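Long-range contacts in propionate kinase (Francisella tularensis subsp. tularensis, PDB 3KHY), which probably catalyses the reversible, magnesium-dependent transfer of a phosphoryl group from ATP to acetate, and perhaps propionate, as an acetokinase-family homodimer: residues Met1-Val6 with Ala17-His22; Lys78-Ile82 with Phe132-Pro136; Asp226-Met230 with Ile295-Val300. All coordinates share one frame; numbering follows the deposited sequence. Where two conformers were deposited one is given.

Contact 1 of 3, residues Met1-Val6 with Ala17-His22; sequences MSEILV and ALINPH
Ile4 and Ile19 face each other as an antiparallel hydrogen-bonded pair, joined by Ile4 N to Ile19 O at 2.8 Å and by Ile19 N to Ile4 O at 2.9 Å. Two residues on, Val6 N gives a nearly straight bond of 2.7 Å to Ala17 O, and Ala17 N returns a more bent one to Val6 O. Ile4, Val6, Ala17 and Ile19 share one face of the sheet, which helix 372-382 covers; branched side chains suit the extended backbone there, and small Ala17 fits beside Val6. The CD1 methyl of Ile19 reaches diagonally across to Val6 CG2 of the partner strand, because CG1 stands anti to the carbonyl carbon and CD1 extends beyond it (chi2 169°). Packing is tightest where Ile4 CG1 meets Pro21 CG at 3.5 Å, the two side chains crossing at about a right angle.

These strands, 3-9 and 14-20, form the N-terminal beta hairpin of an acetokinase, a member of the actin-like ATPase clan, and the first strand also pairs with 79-86. On the other face lie Leu5 and Leu18, a non-hydrogen-bonded pair whose CD1 methyls are 4.4 Å apart. Glu3 lays its carboxylate against Leu18, with OE1 3.1 Å from CD2, a close oxygen-to-methyl contact, and the buried OE1 has no hydrogen-bond partner in the model.

Toward the N terminus the ladder gives way to a looser, more solvent-accessible end. Ser2 OG lies at the edge of the His22 ring, nearest CE1, but that ring has two conformers and the approach is doubtful; Met1, a selenomethionine, is poorly ordered. Asn20 turns its amide back on its own chain: OD1 accepts from His22 N at 2.9 Å, making an Asx turn; the same oxygen accepts from Thr23 N.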
HETATM    1  N   MSE A   1     -43.372 -14.069   7.919  1.00 66.23           N
HETATM    2  CA  MSE A   1     -43.267 -14.885   9.127  1.00 67.59           C
HETATM    3  C   MSE A   1     -42.134 -15.907   9.065  1.00 63.11           C
HETATM    4  O   MSE A   1     -41.736 -16.472  10.087  1.00 55.75           O
HETATM    5  CB  MSE A   1     -44.592 -15.592   9.416  1.00 76.34           C
HETATM    6  CG  MSE A   1     -45.531 -14.789  10.304  1.00 82.40           C
HETATM    7 SE   MSE A   1     -44.928 -14.687  12.164  1.00176.86          SE
HETATM    8  CE  MSE A   1     -45.766 -16.313  12.850  1.00 97.88           C
ATOM      9  N   SER A   2     -41.616 -16.138   7.862  1.00 67.96           N
ATOM     10  CA  SER A   2     -40.535 -17.099   7.668  1.00 64.47           C
ATOM     11  C   SER A   2     -39.214 -16.583   8.239  1.00 55.11           C
ATOM     12  O   SER A   2     -39.024 -15.376   8.414  1.00 54.91           O
ATOM     13  CB  SER A   2     -40.375 -17.435   6.186  1.00 64.80           C
ATOM     14  OG  SER A   2     -39.970 -16.296   5.453  1.00 66.84           O
ATOM     15  N   GLU A   3     -38.306 -17.510   8.525  1.00 36.89           N
ATOM     16  CA  GLU A   3     -37.035 -17.176   9.146  1.00 31.77           C
ATOM     17  C   GLU A   3     -35.857 -17.831   8.429  1.00 29.37           C
ATOM     18  O   GLU A   3     -35.986 -18.906   7.846  1.00 29.98           O
ATOM     19  CB  GLU A   3     -37.056 -17.572  10.625  1.00 34.48           C
ATOM     20  CG  GLU A   3     -38.125 -16.826  11.434  1.00 43.81           C
ATOM     21  CD  GLU A   3     -38.302 -17.375  12.842  1.00 55.93           C
ATOM     22  OE1 GLU A   3     -37.438 -18.154  13.297  1.00 57.48           O
ATOM     23  OE2 GLU A   3     -39.309 -17.026  13.495  1.00 65.11           O
ATOM     24  N   ILE A   4     -34.709 -17.168   8.479  1.00 27.91           N
ATOM     25  CA  ILE A   4     -33.479 -17.681   7.885  1.00 24.44           C
ATOM     26  C   ILE A   4     -32.465 -17.901   9.001  1.00 26.38           C
ATOM     27  O   ILE A   4     -32.297 -17.044   9.885  1.00 23.43           O
ATOM     28  CB  ILE A   4     -32.876 -16.666   6.906  1.00 27.34           C
ATOM     29  CG1 ILE A   4     -33.874 -16.311   5.801  1.00 33.71           C
ATOM     30  CG2 ILE A   4     -31.578 -17.203   6.317  1.00 19.27           C
ATOM     31  CD1 ILE A   4     -33.830 -17.246   4.622  1.00 32.09           C
ATOM     32  N   LEU A   5     -31.800 -19.049   8.975  1.00 22.80           N
ATOM     33  CA  LEU A   5     -30.749 -19.335   9.934  1.00 23.03           C
ATOM     34  C   LEU A   5     -29.442 -18.893   9.306  1.00 19.94           C
ATOM     35  O   LEU A   5     -29.082 -19.373   8.241  1.00 22.27           O
ATOM     36  CB  LEU A   5     -30.691 -20.834  10.246  1.00 23.24           C
ATOM     37  CG  LEU A   5     -29.581 -21.235  11.213  1.00 27.63           C
ATOM     38  CD1 LEU A   5     -29.759 -20.510  12.541  1.00 25.74           C
ATOM     39  CD2 LEU A   5     -29.555 -22.740  11.416  1.00 32.93           C
ATOM     40  N   VAL A   6     -28.737 -17.977   9.960  1.00 18.05           N
ATOM     41  CA  VAL A   6     -27.500 -17.422   9.409  1.00 18.24           C
ATOM     42  C   VAL A   6     -26.296 -17.936  10.183  1.00 20.10           C
ATOM     43  O   VAL A   6     -26.255 -17.842  11.413  1.00 21.15           O
ATOM     44  CB  VAL A   6     -27.521 -15.880   9.434  1.00 20.10           C
ATOM     45  CG1 VAL A   6     -26.201 -15.311   8.911  1.00 16.64           C
ATOM     46  CG2 VAL A   6     -28.675 -15.364   8.608  1.00 19.76           C
ATOM     47  N   ALA A  17     -27.454 -16.832  13.894  1.00 20.16           N
ATOM     48  CA  ALA A  17     -28.551 -15.904  14.108  1.00 18.64           C
ATOM     49  C   ALA A  17     -29.791 -16.385  13.380  1.00 20.46           C
ATOM     50  O   ALA A  17     -29.707 -16.971  12.298  1.00 22.87           O
ATOM     51  CB  ALA A  17     -28.170 -14.508  13.627  1.00 18.33           C
ATOM     52  N   LEU A  18     -30.943 -16.126  13.980  1.00 19.66           N
ATOM     53  CA  LEU A  18     -32.220 -16.440  13.371  1.00 23.00           C
ATOM     54  C   LEU A  18     -32.883 -15.128  13.001  1.00 26.19           C
ATOM     55  O   LEU A  18     -33.205 -14.321  13.874  1.00 26.29           O
ATOM     56  CB  LEU A  18     -33.085 -17.185  14.375  1.00 20.79           C
ATOM     57  CG  LEU A  18     -34.278 -17.950  13.815  1.00 33.94           C
ATOM     58  CD1 LEU A  18     -33.844 -18.840  12.654  1.00 37.05           C
ATOM     59  CD2 LEU A  18     -34.900 -18.770  14.934  1.00 31.48           C
ATOM     60  N   ILE A  19     -33.085 -14.907  11.708  1.00 21.93           N
ATOM     61  CA  ILE A  19     -33.501 -13.599  11.234  1.00 23.32           C
ATOM     62  C   ILE A  19     -34.762 -13.688  10.376  1.00 25.68           C
ATOM     63  O   ILE A  19     -34.914 -14.607   9.581  1.00 25.94           O
ATOM     64  CB  ILE A  19     -32.350 -12.929  10.455  1.00 25.51           C
ATOM     65  CG1 ILE A  19     -31.192 -12.646  11.413  1.00 24.24           C
ATOM     66  CG2 ILE A  19     -32.804 -11.636   9.760  1.00 21.12           C
ATOM     67  CD1 ILE A  19     -29.929 -12.243  10.722  1.00 38.64           C
ATOM     68  N   ASN A  20     -35.672 -12.743  10.569  1.00 25.19           N
ATOM     69  CA  ASN A  20     -36.834 -12.619   9.703  1.00 24.82           C
ATOM     70  C   ASN A  20     -36.533 -11.565   8.662  1.00 25.00           C
ATOM     71  O   ASN A  20     -36.466 -10.376   8.982  1.00 20.67           O
ATOM     72  CB  ASN A  20     -38.076 -12.238  10.514  1.00 29.65           C
ATOM     73  CG  ASN A  20     -39.330 -12.161   9.658  1.00 36.38           C
ATOM     74  OD1 ASN A  20     -39.342 -11.513   8.611  1.00 44.16           O
ATOM     75  ND2 ASN A  20     -40.394 -12.826  10.101  1.00 37.18           N
ATOM     76  N   PRO A  21     -36.339 -11.997   7.406  1.00 35.72           N
ATOM     77  CA  PRO A  21     -35.889 -11.124   6.314  1.00 40.42           C
ATOM     78  C   PRO A  21     -36.907 -10.040   5.975  1.00 48.90           C
ATOM     79  O   PRO A  21     -36.541  -8.989   5.452  1.00 51.74           O
ATOM     80  CB  PRO A  21     -35.757 -12.079   5.120  1.00 39.33           C
ATOM     81  CG  PRO A  21     -35.828 -13.455   5.685  1.00 40.46           C
ATOM     82  CD  PRO A  21     -36.623 -13.364   6.937  1.00 37.90           C
ATOM     83  N   HIS A  22     -38.172 -10.289   6.284  0.50 44.09           N
ATOM     84  CA  HIS A  22     -39.236  -9.368   5.914  0.50 48.43           C
ATOM     85  C   HIS A  22     -39.421  -8.247   6.934  0.50 43.49           C
ATOM     86  O   HIS A  22     -39.732  -7.112   6.571  0.50 40.09           O
ATOM     87  CB  HIS A  22     -40.537 -10.139   5.695  0.50 55.77           C
ATOM     88  CG  HIS A  22     -40.369 -11.343   4.822  0.50 66.95           C
ATOM     89  ND1 HIS A  22     -40.334 -12.626   5.323  0.50 70.44           N
ATOM     90  CD2 HIS A  22     -40.196 -11.456   3.484  0.50 69.55           C
ATOM     91  CE1 HIS A  22     -40.163 -13.479   4.328  0.50 71.99           C
ATOM     92  NE2 HIS A  22     -40.076 -12.794   3.203  0.50 71.68           N
TER

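Contact 2 of 3, residues Lys78-Ile82 with Phe132-Pro136; sequences KIVAI and FPELP
Ala81 and Pro136 bring their CA atoms within 5.1 Å, and beside them Ile82 N donates to Pro136 O at 3.1 Å. That carbonyl also receives a CA-H...O contact from Ala81 CA, at 3.4 Å. Proline has no N-H to give, but its carbonyl can still accept from strand 79-86, on the side away from strand 3-9.

Leu135 carries much of the side-chain contact between loop and strand. Its CD1 presses on Ile79 CG2 at 3.5 Å, a tight fit, and also meets Ile82 CG1, crossing both isoleucines at about a right angle. The other branch, CD2, sits against the strand backbone, 3.3 Å from Ile79 O. Ile82 extends its chain (chi2 171°) to bring CD1 to Phe132, 3.7 Å from ring atom CD2. The Pro136 ring rests its CD on Val80 O, where small Ala81 lets the loop come close.

A type I turn from Phe132 to Leu135, closed by Leu135 N to Phe132 O, swings the chain from the end of helix 118-131 into strand 137-141. The helix-turn-strand passage thus delivers the new strand parallel to 79-86, as in the alpha/beta core of the actin-like ATPase clan to which acetokinases belong.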
ATOM      1  N   LYS A  78     -40.352 -22.636  11.317  1.00 49.59           N
ATOM      2  CA  LYS A  78     -40.455 -21.364  10.616  1.00 46.37           C
ATOM      3  C   LYS A  78     -39.271 -21.103   9.686  1.00 41.37           C
ATOM      4  O   LYS A  78     -39.299 -20.173   8.879  1.00 39.39           O
ATOM      5  CB  LYS A  78     -40.604 -20.211  11.616  1.00 51.59           C
ATOM      6  CG  LYS A  78     -41.896 -20.250  12.417  1.00 61.45           C
ATOM      7  CD  LYS A  78     -42.016 -19.042  13.334  1.00 68.10           C
ATOM      8  CE  LYS A  78     -43.289 -19.115  14.171  1.00 77.66           C
ATOM      9  NZ  LYS A  78     -43.466 -17.923  15.043  1.00 78.53           N
ATOM     10  N   ILE A  79     -38.235 -21.926   9.796  1.00 38.03           N
ATOM     11  CA  ILE A  79     -37.017 -21.701   9.025  1.00 36.93           C
ATOM     12  C   ILE A  79     -37.173 -22.190   7.593  1.00 38.95           C
ATOM     13  O   ILE A  79     -37.559 -23.332   7.364  1.00 39.29           O
ATOM     14  CB  ILE A  79     -35.798 -22.375   9.680  1.00 37.91           C
ATOM     15  CG1 ILE A  79     -35.504 -21.716  11.026  1.00 37.05           C
ATOM     16  CG2 ILE A  79     -34.580 -22.280   8.765  1.00 34.48           C
ATOM     17  CD1 ILE A  79     -34.458 -22.432  11.841  1.00 37.50           C
ATOM     18  N   VAL A  80     -36.868 -21.321   6.631  1.00 39.87           N
ATOM     19  CA  VAL A  80     -37.053 -21.651   5.218  1.00 41.96           C
ATOM     20  C   VAL A  80     -35.737 -21.886   4.483  1.00 37.68           C
ATOM     21  O   VAL A  80     -35.722 -22.475   3.407  1.00 45.90           O
ATOM     22  CB  VAL A  80     -37.870 -20.564   4.487  1.00 42.86           C
ATOM     23  CG1 VAL A  80     -37.131 -19.249   4.498  1.00 36.09           C
ATOM     24  CG2 VAL A  80     -38.176 -20.989   3.063  1.00 53.70           C
ATOM     25  N   ALA A  81     -34.631 -21.423   5.054  1.00 32.10           N
ATOM     26  CA  ALA A  81     -33.326 -21.644   4.436  1.00 32.26           C
ATOM     27  C   ALA A  81     -32.181 -21.345   5.394  1.00 30.53           C
ATOM     28  O   ALA A  81     -32.388 -20.765   6.463  1.00 30.11           O
ATOM     29  CB  ALA A  81     -33.187 -20.818   3.165  1.00 33.67           C
ATOM     30  N   ILE A  82     -30.977 -21.754   4.998  1.00 30.98           N
ATOM     31  CA  ILE A  82     -29.763 -21.492   5.768  1.00 25.81           C
ATOM     32  C   ILE A  82     -28.763 -20.689   4.932  1.00 29.33           C
ATOM     33  O   ILE A  82     -28.429 -21.075   3.808  1.00 29.91           O
ATOM     34  CB  ILE A  82     -29.096 -22.805   6.211  1.00 30.79           C
ATOM     35  CG1 ILE A  82     -30.082 -23.659   7.012  1.00 34.53           C
ATOM     36  CG2 ILE A  82     -27.840 -22.531   7.027  1.00 26.92           C
ATOM     37  CD1 ILE A  82     -29.571 -25.049   7.299  1.00 43.80           C
ATOM     38  N   PHE A 132     -30.257 -30.570   8.662  1.00 52.79           N
ATOM     39  CA  PHE A 132     -31.425 -29.865   8.143  1.00 50.76           C
ATOM     40  C   PHE A 132     -31.602 -30.160   6.655  1.00 50.16           C
ATOM     41  O   PHE A 132     -31.532 -29.255   5.824  1.00 46.81           O
ATOM     42  CB  PHE A 132     -31.292 -28.354   8.369  1.00 43.50           C
ATOM     43  CG  PHE A 132     -30.909 -27.969   9.777  1.00 47.88           C
ATOM     44  CD1 PHE A 132     -31.838 -28.018  10.807  1.00 53.75           C
ATOM     45  CD2 PHE A 132     -29.624 -27.535  10.067  1.00 46.47           C
ATOM     46  CE1 PHE A 132     -31.485 -27.649  12.101  1.00 51.02           C
ATOM     47  CE2 PHE A 132     -29.265 -27.168  11.358  1.00 44.59           C
ATOM     48  CZ  PHE A 132     -30.200 -27.224  12.377  1.00 45.89           C
ATOM     49  N   PRO A 133     -31.841 -31.440   6.316  1.00 56.80           N
ATOM     50  CA  PRO A 133     -31.849 -31.937   4.934  1.00 59.34           C
ATOM     51  C   PRO A 133     -32.893 -31.280   4.035  1.00 59.92           C
ATOM     52  O   PRO A 133     -32.713 -31.250   2.814  1.00 62.11           O
ATOM     53  CB  PRO A 133     -32.180 -33.425   5.105  1.00 67.59           C
ATOM     54  CG  PRO A 133     -32.872 -33.507   6.422  1.00 67.30           C
ATOM     55  CD  PRO A 133     -32.171 -32.503   7.277  1.00 61.61           C
ATOM     56  N   GLU A 134     -33.965 -30.767   4.626  1.00 60.36           N
ATOM     57  CA  GLU A 134     -35.065 -30.205   3.852  1.00 68.72           C
ATOM     58  C   GLU A 134     -34.784 -28.782   3.370  1.00 63.66           C
ATOM     59  O   GLU A 134     -35.422 -28.299   2.436  1.00 63.00           O
ATOM     60  CB  GLU A 134     -36.362 -30.230   4.670  1.00 81.91           C
ATOM     61  CG  GLU A 134     -36.860 -31.629   5.028  1.00 97.30           C
ATOM     62  CD  GLU A 134     -38.124 -31.607   5.879  1.00106.50           C
ATOM     63  OE1 GLU A 134     -38.515 -30.514   6.343  1.00108.36           O
ATOM     64  OE2 GLU A 134     -38.727 -32.683   6.086  1.00109.88           O
ATOM     65  N   LEU A 135     -33.822 -28.114   3.997  1.00 59.28           N
ATOM     66  CA  LEU A 135     -33.623 -26.691   3.749  1.00 48.45           C
ATOM     67  C   LEU A 135     -32.648 -26.376   2.614  1.00 47.17           C
ATOM     68  O   LEU A 135     -31.568 -26.959   2.533  1.00 44.76           O
ATOM     69  CB  LEU A 135     -33.182 -25.997   5.033  1.00 47.63           C
ATOM     70  CG  LEU A 135     -34.234 -25.995   6.140  1.00 51.40           C
ATOM     71  CD1 LEU A 135     -33.684 -25.334   7.384  1.00 48.36           C
ATOM     72  CD2 LEU A 135     -35.508 -25.303   5.673  1.00 53.99           C
ATOM     73  N   PRO A 136     -33.037 -25.447   1.730  1.00 45.10           N
ATOM     74  CA  PRO A 136     -32.095 -24.923   0.741  1.00 43.33           C
ATOM     75  C   PRO A 136     -30.999 -24.159   1.483  1.00 39.43           C
ATOM     76  O   PRO A 136     -31.250 -23.635   2.573  1.00 33.76           O
ATOM     77  CB  PRO A 136     -32.945 -23.944  -0.080  1.00 45.07           C
ATOM     78  CG  PRO A 136     -34.363 -24.182   0.328  1.00 50.13           C
ATOM     79  CD  PRO A 136     -34.321 -24.730   1.706  1.00 48.27           C
TER

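Contact 3 of 3, residues Asp226-Met230 with Ile295-Val300; sequences DGLVM and IFSHRV
Val229 meets helix 287-307 with both of its methyls. CG1 touches Phe296 CD2 at 3.9 Å, while CG2 reaches Ile295 CG2 and also stands over the centre of the Arg299 guanidinium, 3.5 Å from CZ. Branching at CB makes this double reach possible. Leu228 works one turn further toward the C-terminal end of the segment, its CD2 lying against Val300 CA at 3.9 Å and touching the aliphatic part of Arg299 at CG.

The direct polar link runs from Arg299 NH1 to Gly227 O, 3.0 Å long and bent; the oxygen lies 22° out of the guanidinium plane. A bend at chi3 (-51°) turns the head of the arginine back over the loop, and the stronger partner of NH1 is Ser234 O, with Gly227 O alongside. Gly227 sits at a positive phi (101°) where a CB would collide with Asp226 O, so glycine suits it.

This contact joins the loop after strand 214-218 to helix 287-307, both packed beside the sheet containing strands 196-201 and 205-211, probably the nucleotide-binding half of the actin-like ATPase fold, near the predicted ATP-binding residues Leu201 and Met275. At the subunit interface Val229 packs on Ala157 and Ile295 on Tyr152, both of the second subunit.

One water accepts from Val229 N and donates to Phe296 O, both at 2.9 Å, and lies over one face of the Phe296 ring, offset toward the rim.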
ATOM      1  N   ASP A 226      -4.272  -6.820   4.575  1.00 13.10           N
ATOM      2  CA  ASP A 226      -3.745  -5.587   3.969  1.00 15.98           C
ATOM      3  C   ASP A 226      -4.599  -4.342   4.226  1.00 11.92           C
ATOM      4  O   ASP A 226      -5.794  -4.435   4.556  1.00 13.70           O
ATOM      5  CB  ASP A 226      -3.611  -5.768   2.459  1.00 12.56           C
ATOM      6  CG  ASP A 226      -2.537  -4.867   1.843  1.00 19.17           C
ATOM      7  OD1 ASP A 226      -1.775  -4.200   2.591  1.00 15.88           O
ATOM      8  OD2 ASP A 226      -2.455  -4.837   0.600  1.00 22.15           O
ATOM      9  N   GLY A 227      -3.983  -3.177   4.043  1.00 16.03           N
ATOM     10  CA  GLY A 227      -4.704  -1.917   4.054  1.00  9.99           C
ATOM     11  C   GLY A 227      -4.604  -1.109   5.337  1.00 12.11           C
ATOM     12  O   GLY A 227      -3.508  -0.692   5.750  1.00 12.73           O
ATOM     13  N   LEU A 228      -5.757  -0.881   5.956  1.00 14.09           N
ATOM     14  CA  LEU A 228      -5.864  -0.061   7.170  1.00 15.04           C
ATOM     15  C   LEU A 228      -5.197  -0.695   8.390  1.00 18.97           C
ATOM     16  O   LEU A 228      -5.050  -1.926   8.462  1.00 13.56           O
ATOM     17  CB  LEU A 228      -7.348   0.212   7.488  1.00 11.36           C
ATOM     18  CG  LEU A 228      -8.130   1.016   6.449  1.00 16.55           C
ATOM     19  CD1 LEU A 228      -9.577   1.306   6.940  1.00 15.22           C
ATOM     20  CD2 LEU A 228      -7.393   2.324   6.116  1.00 11.70           C
ATOM     21  N   VAL A 229      -4.802   0.148   9.354  1.00 12.43           N
ATOM     22  CA  VAL A 229      -4.367  -0.336  10.667  1.00 17.00           C
ATOM     23  C   VAL A 229      -5.553  -1.020  11.359  1.00 14.61           C
ATOM     24  O   VAL A 229      -6.682  -0.537  11.280  1.00 17.74           O
ATOM     25  CB  VAL A 229      -3.845   0.825  11.559  1.00 15.28           C
ATOM     26  CG1 VAL A 229      -3.488   0.329  12.969  1.00 14.78           C
ATOM     27  CG2 VAL A 229      -2.644   1.498  10.895  1.00 12.97           C
HETATM   28  N   MSE A 230      -5.308  -2.151  12.015  1.00 13.23           N
HETATM   29  CA  MSE A 230      -6.381  -2.872  12.702  1.00 15.66           C
HETATM   30  C   MSE A 230      -5.985  -3.235  14.142  1.00 16.30           C
HETATM   31  O   MSE A 230      -4.935  -2.823  14.619  1.00 15.46           O
HETATM   32  CB  MSE A 230      -6.783  -4.118  11.902  1.00 17.63           C
HETATM   33  CG  MSE A 230      -6.730  -3.902  10.394  1.00 19.61           C
HETATM   34 SE   MSE A 230      -7.469  -5.405   9.340  1.00 22.47          SE
HETATM   35  CE  MSE A 230      -6.743  -4.888   7.593  1.00 10.67           C
ATOM     36  N   ILE A 295      -1.518   7.103  14.097  1.00 12.79           N
ATOM     37  CA  ILE A 295      -1.176   6.238  12.954  1.00 10.36           C
ATOM     38  C   ILE A 295      -2.453   5.660  12.326  1.00 10.93           C
ATOM     39  O   ILE A 295      -2.641   5.702  11.116  1.00 11.32           O
ATOM     40  CB  ILE A 295      -0.199   5.128  13.369  1.00 13.03           C
ATOM     41  CG1 ILE A 295       1.124   5.748  13.830  1.00 12.05           C
ATOM     42  CG2 ILE A 295       0.064   4.177  12.208  1.00 14.37           C
ATOM     43  CD1 ILE A 295       2.095   4.735  14.423  1.00 15.19           C
ATOM     44  N   PHE A 296      -3.333   5.124  13.159  1.00 11.33           N
ATOM     45  CA  PHE A 296      -4.600   4.548  12.692  1.00  9.10           C
ATOM     46  C   PHE A 296      -5.426   5.586  11.929  1.00 12.47           C
ATOM     47  O   PHE A 296      -5.856   5.348  10.797  1.00 15.44           O
ATOM     48  CB  PHE A 296      -5.344   4.027  13.924  1.00 10.79           C
ATOM     49  CG  PHE A 296      -6.720   3.459  13.665  1.00 15.59           C
ATOM     50  CD1 PHE A 296      -7.819   4.293  13.522  1.00 14.34           C
ATOM     51  CD2 PHE A 296      -6.928   2.082  13.696  1.00 14.05           C
ATOM     52  CE1 PHE A 296      -9.088   3.778  13.336  1.00 13.37           C
ATOM     53  CE2 PHE A 296      -8.201   1.553  13.517  1.00 18.76           C
ATOM     54  CZ  PHE A 296      -9.285   2.402  13.340  1.00 15.59           C
ATOM     55  N   SER A 297      -5.646   6.744  12.543  1.00 10.22           N
ATOM     56  CA  SER A 297      -6.534   7.743  11.953  1.00 10.64           C
ATOM     57  C   SER A 297      -5.973   8.316  10.661  1.00 11.55           C
ATOM     58  O   SER A 297      -6.710   8.550   9.714  1.00 11.19           O
ATOM     59  CB  SER A 297      -6.803   8.883  12.941  1.00 10.94           C
ATOM     60  OG  SER A 297      -7.394   8.396  14.140  1.00 15.23           O
ATOM     61  N   HIS A 298      -4.668   8.572  10.642  1.00 15.14           N
ATOM     62  CA  HIS A 298      -4.030   9.138   9.448  1.00 14.57           C
ATOM     63  C   HIS A 298      -4.115   8.186   8.266  1.00 16.58           C
ATOM     64  O   HIS A 298      -4.329   8.600   7.123  1.00 12.42           O
ATOM     65  CB  HIS A 298      -2.576   9.465   9.732  1.00 10.98           C
ATOM     66  CG  HIS A 298      -1.880  10.108   8.578  1.00 18.52           C
ATOM     67  ND1 HIS A 298      -2.134  11.406   8.190  1.00 31.55           N
ATOM     68  CD2 HIS A 298      -0.950   9.631   7.720  1.00 15.45           C
ATOM     69  CE1 HIS A 298      -1.388  11.702   7.141  1.00 28.21           C
ATOM     70  NE2 HIS A 298      -0.656  10.644   6.840  1.00 23.93           N
ATOM     71  N   ARG A 299      -3.957   6.892   8.528  1.00 12.57           N
ATOM     72  CA  ARG A 299      -4.050   5.941   7.429  1.00 10.88           C
ATOM     73  C   ARG A 299      -5.466   5.921   6.844  1.00 11.52           C
ATOM     74  O   ARG A 299      -5.632   5.920   5.615  1.00 12.13           O
ATOM     75  CB  ARG A 299      -3.605   4.531   7.828  1.00  9.74           C
ATOM     76  CG  ARG A 299      -3.572   3.620   6.593  1.00 19.07           C
ATOM     77  CD  ARG A 299      -2.892   2.295   6.816  1.00 22.87           C
ATOM     78  NE  ARG A 299      -1.554   2.395   7.411  1.00 16.74           N
ATOM     79  CZ  ARG A 299      -0.915   1.335   7.888  1.00 23.36           C
ATOM     80  NH1 ARG A 299      -1.505   0.142   7.807  1.00 17.50           N
ATOM     81  NH2 ARG A 299       0.286   1.455   8.447  1.00 18.82           N
ATOM     82  N   VAL A 300      -6.487   5.957   7.701  1.00  8.75           N
ATOM     83  CA  VAL A 300      -7.861   6.030   7.175  1.00  9.69           C
ATOM     84  C   VAL A 300      -8.027   7.298   6.333  1.00 10.50           C
ATOM     85  O   VAL A 300      -8.593   7.259   5.235  1.00 12.28           O
ATOM     86  CB  VAL A 300      -8.936   6.047   8.296  1.00 11.56           C
ATOM     87  CG1 VAL A 300     -10.351   6.258   7.687  1.00  9.26           C
ATOM     88  CG2 VAL A 300      -8.875   4.765   9.132  1.00 16.84           C
TER
HETATM   89  O   HOH W   1      -6.041   2.704   9.695  1.00 14.49           O

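From the N terminus, contact 1 closes first, strand 14-20 folding back on strand 3-9 across a short hairpin. Contact 2 then closes a loop of about fifty residues, bringing the turn after helix 118-131 back to strand 79-86. Contact 3 comes last, joining the loop 226-230 to helix 287-307 around a largely helical excursion. The three follow in series, so none nests in or crosses another. Contacts 1 and 2 meet in one sheet, where Glu3 pairs through its backbone with Lys78 and Val80. Contact 3 lies on the opposite side of the chain's centre, its centre about 35 Å from that of contact 1 and 41 Å from that of contact 2.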